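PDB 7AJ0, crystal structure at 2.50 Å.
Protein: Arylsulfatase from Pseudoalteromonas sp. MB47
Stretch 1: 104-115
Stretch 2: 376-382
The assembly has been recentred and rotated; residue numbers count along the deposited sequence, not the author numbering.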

ATOM      1  N   SER A 104     -14.064  -8.401 -27.792  1.00 23.41           N
ATOM      2  CA  SER A 104     -12.950  -7.864 -28.564  1.00 23.30           C
ATOM      3  C   SER A 104     -12.128  -8.977 -29.201  1.00 22.96           C
ATOM      4  O   SER A 104     -11.725  -8.868 -30.366  1.00 23.02           O
ATOM      5  N   SER A 105     -11.878 -10.057 -28.460  1.00 22.63           N
ATOM      6  CA  SER A 105     -11.095 -11.162 -29.002  1.00 22.35           C
ATOM      7  C   SER A 105     -11.865 -11.922 -30.076  1.00 22.53           C
ATOM      8  O   SER A 105     -11.277 -12.381 -31.060  1.00 22.48           O
ATOM      9  N   ARG A 106     -13.175 -12.079 -29.898  1.00 22.78           N
ATOM     10  CA  ARG A 106     -13.959 -12.842 -30.863  1.00 23.00           C
ATOM     11  C   ARG A 106     -14.184 -12.057 -32.146  1.00 23.35           C
ATOM     12  O   ARG A 106     -14.251 -12.651 -33.228  1.00 23.48           O
ATOM     13  N   ALA A 107     -14.287 -10.731 -32.050  1.00 23.56           N
ATOM     14  CA  ALA A 107     -14.292  -9.904 -33.250  1.00 23.92           C
ATOM     15  C   ALA A 107     -12.978 -10.044 -34.010  1.00 23.70           C
ATOM     16  O   ALA A 107     -12.967 -10.198 -35.236  1.00 26.90           O
ATOM     17  N   ALA A 108     -11.854  -9.995 -33.294  1.00 23.31           N
ATOM     18  CA  ALA A 108     -10.559 -10.102 -33.958  1.00 23.15           C
ATOM     19  C   ALA A 108     -10.421 -11.439 -34.674  1.00 23.07           C
ATOM     20  O   ALA A 108      -9.883 -11.507 -35.785  1.00 23.20           O
ATOM     21  N   LEU A 109     -10.910 -12.511 -34.055  1.00 22.89           N
ATOM     22  CA  LEU A 109     -10.797 -13.832 -34.657  1.00 22.85           C
ATOM     23  C   LEU A 109     -11.649 -13.960 -35.912  1.00 23.28           C
ATOM     24  O   LEU A 109     -11.339 -14.784 -36.782  1.00 23.36           O
ATOM     25  N   THR A 110     -12.715 -13.169 -36.030  1.00 23.63           N
ATOM     26  CA  THR A 110     -13.646 -13.301 -37.146  1.00 24.11           C
ATOM     27  C   THR A 110     -13.637 -12.096 -38.080  1.00 25.73           C
ATOM     28  O   THR A 110     -14.520 -11.987 -38.936  1.00 25.01           O
ATOM     29  N   THR A 111     -12.664 -11.195 -37.941  1.00 24.37           N
ATOM     30  CA  THR A 111     -12.540 -10.075 -38.865  1.00 24.78           C
ATOM     31  C   THR A 111     -11.107  -9.775 -39.276  1.00 24.63           C
ATOM     32  O   THR A 111     -10.913  -8.937 -40.161  1.00 25.02           O
ATOM     33  N   GLY A 112     -10.104 -10.419 -38.683  1.00 24.15           N
ATOM     34  CA  GLY A 112      -8.728 -10.081 -38.977  1.00 24.04           C
ATOM     35  C   GLY A 112      -8.329  -8.689 -38.552  1.00 24.10           C
ATOM     36  O   GLY A 112      -7.308  -8.177 -39.015  1.00 24.17           O
ATOM     37  N   ARG A 113      -9.097  -8.069 -37.661  1.00 24.10           N
ATOM     38  CA  ARG A 113      -8.960  -6.647 -37.385  1.00 24.76           C
ATOM     39  C   ARG A 113      -9.090  -6.373 -35.898  1.00 24.03           C
ATOM     40  O   ARG A 113     -10.016  -6.867 -35.249  1.00 23.94           O
ATOM     41  N   LEU A 114      -8.154  -5.598 -35.366  1.00 23.92           N
ATOM     42  CA  LEU A 114      -8.293  -5.106 -34.005  1.00 23.78           C
ATOM     43  C   LEU A 114      -9.664  -4.453 -33.847  1.00 24.17           C
ATOM     44  O   LEU A 114     -10.099  -3.707 -34.733  1.00 24.64           O
ATOM     45  N   PRO A 115     -10.378  -4.719 -32.751  1.00 24.04           N
ATOM     46  CA  PRO A 115     -11.769  -4.242 -32.656  1.00 24.46           C
ATOM     47  C   PRO A 115     -11.908  -2.729 -32.610  1.00 24.93           C
ATOM     48  O   PRO A 115     -13.012  -2.223 -32.847  1.00 25.41           O
ATOM     49  N   ASP A 376      -1.078 -14.018 -33.071  1.00 29.15           N
ATOM     50  CA  ASP A 376      -2.254 -13.261 -32.664  1.00 21.64           C
ATOM     51  C   ASP A 376      -3.504 -14.031 -33.066  1.00 21.69           C
ATOM     52  O   ASP A 376      -3.460 -14.920 -33.919  1.00 21.79           O
ATOM     53  N   LEU A 377      -4.633 -13.687 -32.439  1.00 21.67           N
ATOM     54  CA  LEU A 377      -5.903 -14.261 -32.872  1.00 21.80           C
ATOM     55  C   LEU A 377      -6.251 -13.833 -34.295  1.00 28.88           C
ATOM     56  O   LEU A 377      -6.858 -14.606 -35.045  1.00 22.28           O
ATOM     57  N   THR A 378      -5.891 -12.608 -34.682  1.00 22.28           N
ATOM     58  CA  THR A 378      -6.114 -12.188 -36.058  1.00 22.65           C
ATOM     59  C   THR A 378      -5.278 -13.001 -37.041  1.00 22.72           C
ATOM     60  O   THR A 378      -5.620 -13.059 -38.226  1.00 23.30           O
ATOM     61  N   ASP A 379      -4.194 -13.627 -36.574  1.00 22.47           N
ATOM     62  CA  ASP A 379      -3.381 -14.453 -37.457  1.00 22.59           C
ATOM     63  C   ASP A 379      -4.087 -15.757 -37.812  1.00 22.65           C
ATOM     64  O   ASP A 379      -3.851 -16.314 -38.890  1.00 22.91           O
ATOM     65  N   ILE A 380      -4.943 -16.264 -36.923  1.00 22.46           N
ATOM     66  CA  ILE A 380      -5.749 -17.432 -37.264  1.00 22.57           C
ATOM     67  C   ILE A 380      -6.695 -17.094 -38.409  1.00 24.63           C
ATOM     68  O   ILE A 380      -6.863 -17.872 -39.356  1.00 23.23           O
ATOM     69  N   TYR A 381      -7.329 -15.922 -38.334  1.00 23.05           N
ATOM     70  CA  TYR A 381      -8.197 -15.460 -39.411  1.00 23.49           C
ATOM     71  C   TYR A 381      -7.440 -15.386 -40.729  1.00 23.80           C
ATOM     72  O   TYR A 381      -7.869 -15.957 -41.737  1.00 24.16           O
ATOM     73  N   MET A 382      -6.299 -14.694 -40.736  1.00 23.72           N
ATOM     74  CA  MET A 382      -5.562 -14.498 -41.979  1.00 24.07           C
ATOM     75  C   MET A 382      -4.945 -15.799 -42.475  1.00 24.12           C
ATOM     76  O   MET A 382      -4.842 -16.013 -43.688  1.00 24.54           O
TER

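The aromatic ring of Tyr381 lies against bare backbone: Gly112, the first residue to leave helical geometry after the helix of stretch 1, sets its CA 3.3 Å from Tyr381 CD1 and 3.6 Å from the ring centroid, 26° off the ring normal, a CH-pi contact over the face. A side chain here would have no room, since an ideal CB on Gly112 would fall 2.4 Å from Tyr381 CD1; the positive phi of 65° independently favours glycine. The same face is covered by Thr111, whose C is 3.5 Å from Tyr381 CE2, while Leu109 O sits at the ring edge and lies 3.5 Å from Tyr381 CB. Tyr381 points toward stretch 1 with chi1 t (169°) and chi2 -82°, and its OH is hydrogen-bonded elsewhere in the structure.

The close approach extends to the helices themselves, whose axes come within 7.0 Å and run at 25° in nearly the same direction; the CA atoms of Gly112 and Thr378 are 4.4 Å apart. Small residues line this part of the contact. Ala108 points toward stretch 2, and its CB meets Thr378 CG2 at 3.6 Å. Thr378 CG2, placed by a p rotamer, also lies 3.6 Å from Ala108 O, 3.7 Å from Gly112 C and 3.7 Å from Arg113 N, so it fills the corner where the chain turns out of the helix.

Beside this corner, larger aliphatic side chains of Leu377, Leu109 and Ile380 take part. Leu377 (m, t) points toward stretch 1 and brings CD1 to 3.6 Å from both the O and the CB of Ser105. Leu109 (t, p) starts sideways, but its end reaches in: CD1 packs 3.9 Å from Ile380 CG2 and 4.5 Å from Leu377 CD2, and lies 3.8 Å from Leu377 O. Ile380 adopts m, t.

No hydrogen bond crosses between the stretches; the polar side chains that bond do so within their own stretch or elsewhere in the structure. Thr110 and Thr111, both p and both directed away from stretch 2, turn their hydroxyls back onto carbonyls of the preceding turn: Thr110 OG1 donates to Arg106 O at 2.9 Å, and Thr111 OG1 to Ala107 O at 2.7 Å. In stretch 2, Asp376 (chi1 t) caps the helix, its OD1 accepting from Thr378 N at 3.0 Å with a nearly straight N-H...O angle of 166°. Asp379 (m), pointing away from stretch 1, accepts through OD2 from Asp376 N at 2.9 Å. The contact consists of van der Waals packing, in part against backbone, and buries 502 Å² summed over both sides.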

ATOM      1  CB  SER A 104     -12.075  -6.990 -27.667  1.00 23.21           C
ATOM      2  OG  SER A 104     -12.739  -5.780 -27.341  1.00 23.63           O
ATOM      3  CB  SER A 105     -10.690 -12.113 -27.877  1.00 22.05           C
ATOM      4  OG  SER A 105      -9.686 -11.541 -27.065  1.00 29.36           O
ATOM      5  CB  ARG A 106     -15.278 -13.261 -30.220  1.00 23.20           C
ATOM      6  CG  ARG A 106     -15.077 -14.371 -29.203  1.00 22.91           C
ATOM      7  CD  ARG A 106     -16.090 -14.350 -28.077  1.00 23.08           C
ATOM      8  NE  ARG A 106     -15.640 -15.218 -26.990  1.00 25.00           N
ATOM      9  CZ  ARG A 106     -15.692 -16.546 -27.026  1.00 22.71           C
ATOM     10  NH1 ARG A 106     -16.181 -17.164 -28.092  1.00 24.32           N
ATOM     11  NH2 ARG A 106     -15.254 -17.256 -25.996  1.00 25.40           N
ATOM     12  CB  ALA A 107     -14.545  -8.442 -32.875  1.00 24.20           C
ATOM     13  CB  ALA A 108      -9.435  -9.920 -32.940  1.00 22.78           C
ATOM     14  CB  LEU A 109     -11.197 -14.897 -33.639  1.00 22.63           C
ATOM     15  CG  LEU A 109     -11.277 -16.340 -34.131  1.00 22.65           C
ATOM     16  CD1 LEU A 109      -9.896 -16.866 -34.482  1.00 22.46           C
ATOM     17  CD2 LEU A 109     -11.943 -17.207 -33.072  1.00 22.54           C
ATOM     18  CB  THR A 110     -15.070 -13.532 -36.626  1.00 24.33           C
ATOM     19  OG1 THR A 110     -15.475 -12.421 -35.815  1.00 24.38           O
ATOM     20  CG2 THR A 110     -15.137 -14.813 -35.811  1.00 24.01           C
ATOM     21  CB  THR A 111     -13.144  -8.797 -38.263  1.00 25.00           C
ATOM     22  OG1 THR A 111     -12.363  -8.373 -37.138  1.00 24.59           O
ATOM     23  CG2 THR A 111     -14.582  -9.034 -37.822  1.00 27.86           C
ATOM     24  CB  ARG A 113     -10.020  -5.852 -38.162  1.00 24.91           C
ATOM     25  CG  ARG A 113      -9.594  -5.502 -39.570  1.00 25.32           C
ATOM     26  CD  ARG A 113     -10.768  -5.340 -40.511  1.00 25.90           C
ATOM     27  NE  ARG A 113     -11.724  -4.322 -40.081  1.00 26.26           N
ATOM     28  CZ  ARG A 113     -11.530  -3.011 -40.192  1.00 26.63           C
ATOM     29  NH1 ARG A 113     -10.400  -2.542 -40.701  1.00 26.67           N
ATOM     30  NH2 ARG A 113     -12.470  -2.168 -39.785  1.00 27.00           N
ATOM     31  CB  LEU A 114      -7.180  -4.108 -33.690  1.00 23.80           C
ATOM     32  CG  LEU A 114      -5.789  -4.723 -33.531  1.00 23.78           C
ATOM     33  CD1 LEU A 114      -4.719  -3.646 -33.545  1.00 23.59           C
ATOM     34  CD2 LEU A 114      -5.711  -5.540 -32.247  1.00 23.00           C
ATOM     35  CB  PRO A 115     -12.284  -4.892 -31.363  1.00 24.20           C
ATOM     36  CG  PRO A 115     -11.069  -5.288 -30.603  1.00 23.71           C
ATOM     37  CD  PRO A 115      -9.992  -5.562 -31.603  1.00 25.82           C
ATOM     38  CB  ASP A 376      -2.240 -11.864 -33.318  1.00 21.88           C
ATOM     39  CG  ASP A 376      -3.177 -10.878 -32.644  1.00 41.77           C
ATOM     40  OD1 ASP A 376      -4.400 -11.132 -32.601  1.00 44.19           O
ATOM     41  OD2 ASP A 376      -2.685  -9.835 -32.160  1.00 51.63           O
ATOM     42  CB  LEU A 377      -7.032 -13.859 -31.925  1.00 23.16           C
ATOM     43  CG  LEU A 377      -7.178 -14.635 -30.617  1.00 21.57           C
ATOM     44  CD1 LEU A 377      -8.338 -14.061 -29.808  1.00 21.66           C
ATOM     45  CD2 LEU A 377      -7.379 -16.120 -30.862  1.00 31.60           C
ATOM     46  CB  THR A 378      -5.797 -10.702 -36.230  1.00 22.84           C
ATOM     47  OG1 THR A 378      -4.436 -10.453 -35.856  1.00 22.67           O
ATOM     48  CG2 THR A 378      -6.723  -9.852 -35.374  1.00 22.87           C
ATOM     49  CB  ASP A 379      -2.026 -14.742 -36.810  1.00 22.37           C
ATOM     50  CG  ASP A 379      -1.196 -13.485 -36.606  1.00 22.39           C
ATOM     51  OD1 ASP A 379      -1.517 -12.451 -37.229  1.00 22.63           O
ATOM     52  OD2 ASP A 379      -0.218 -13.535 -35.828  1.00 22.22           O
ATOM     53  CB  ILE A 380      -6.518 -17.936 -36.029  1.00 22.34           C
ATOM     54  CG1 ILE A 380      -5.540 -18.345 -34.925  1.00 22.02           C
ATOM     55  CG2 ILE A 380      -7.419 -19.104 -36.409  1.00 22.52           C
ATOM     56  CD1 ILE A 380      -6.190 -18.553 -33.567  1.00 24.53           C
ATOM     57  CB  TYR A 381      -8.778 -14.097 -39.026  1.00 23.57           C
ATOM     58  CG  TYR A 381      -9.489 -13.344 -40.124  1.00 24.08           C
ATOM     59  CD1 TYR A 381      -8.777 -12.593 -41.051  1.00 24.34           C
ATOM     60  CD2 TYR A 381     -10.872 -13.351 -40.212  1.00 24.36           C
ATOM     61  CE1 TYR A 381      -9.421 -11.892 -42.043  1.00 24.87           C
ATOM     62  CE2 TYR A 381     -11.525 -12.652 -41.203  1.00 24.90           C
ATOM     63  CZ  TYR A 381     -10.795 -11.925 -42.115  1.00 25.15           C
ATOM     64  OH  TYR A 381     -11.442 -11.227 -43.108  1.00 25.75           O
ATOM     65  CB  MET A 382      -4.480 -13.438 -41.780  1.00 24.00           C
ATOM     66  CG  MET A 382      -4.063 -12.733 -43.061  1.00 24.48           C
ATOM     67  SD  MET A 382      -5.427 -11.852 -43.850  1.00 24.98           S
ATOM     68  CE  MET A 382      -5.723 -10.526 -42.684  1.00 24.76           C
TER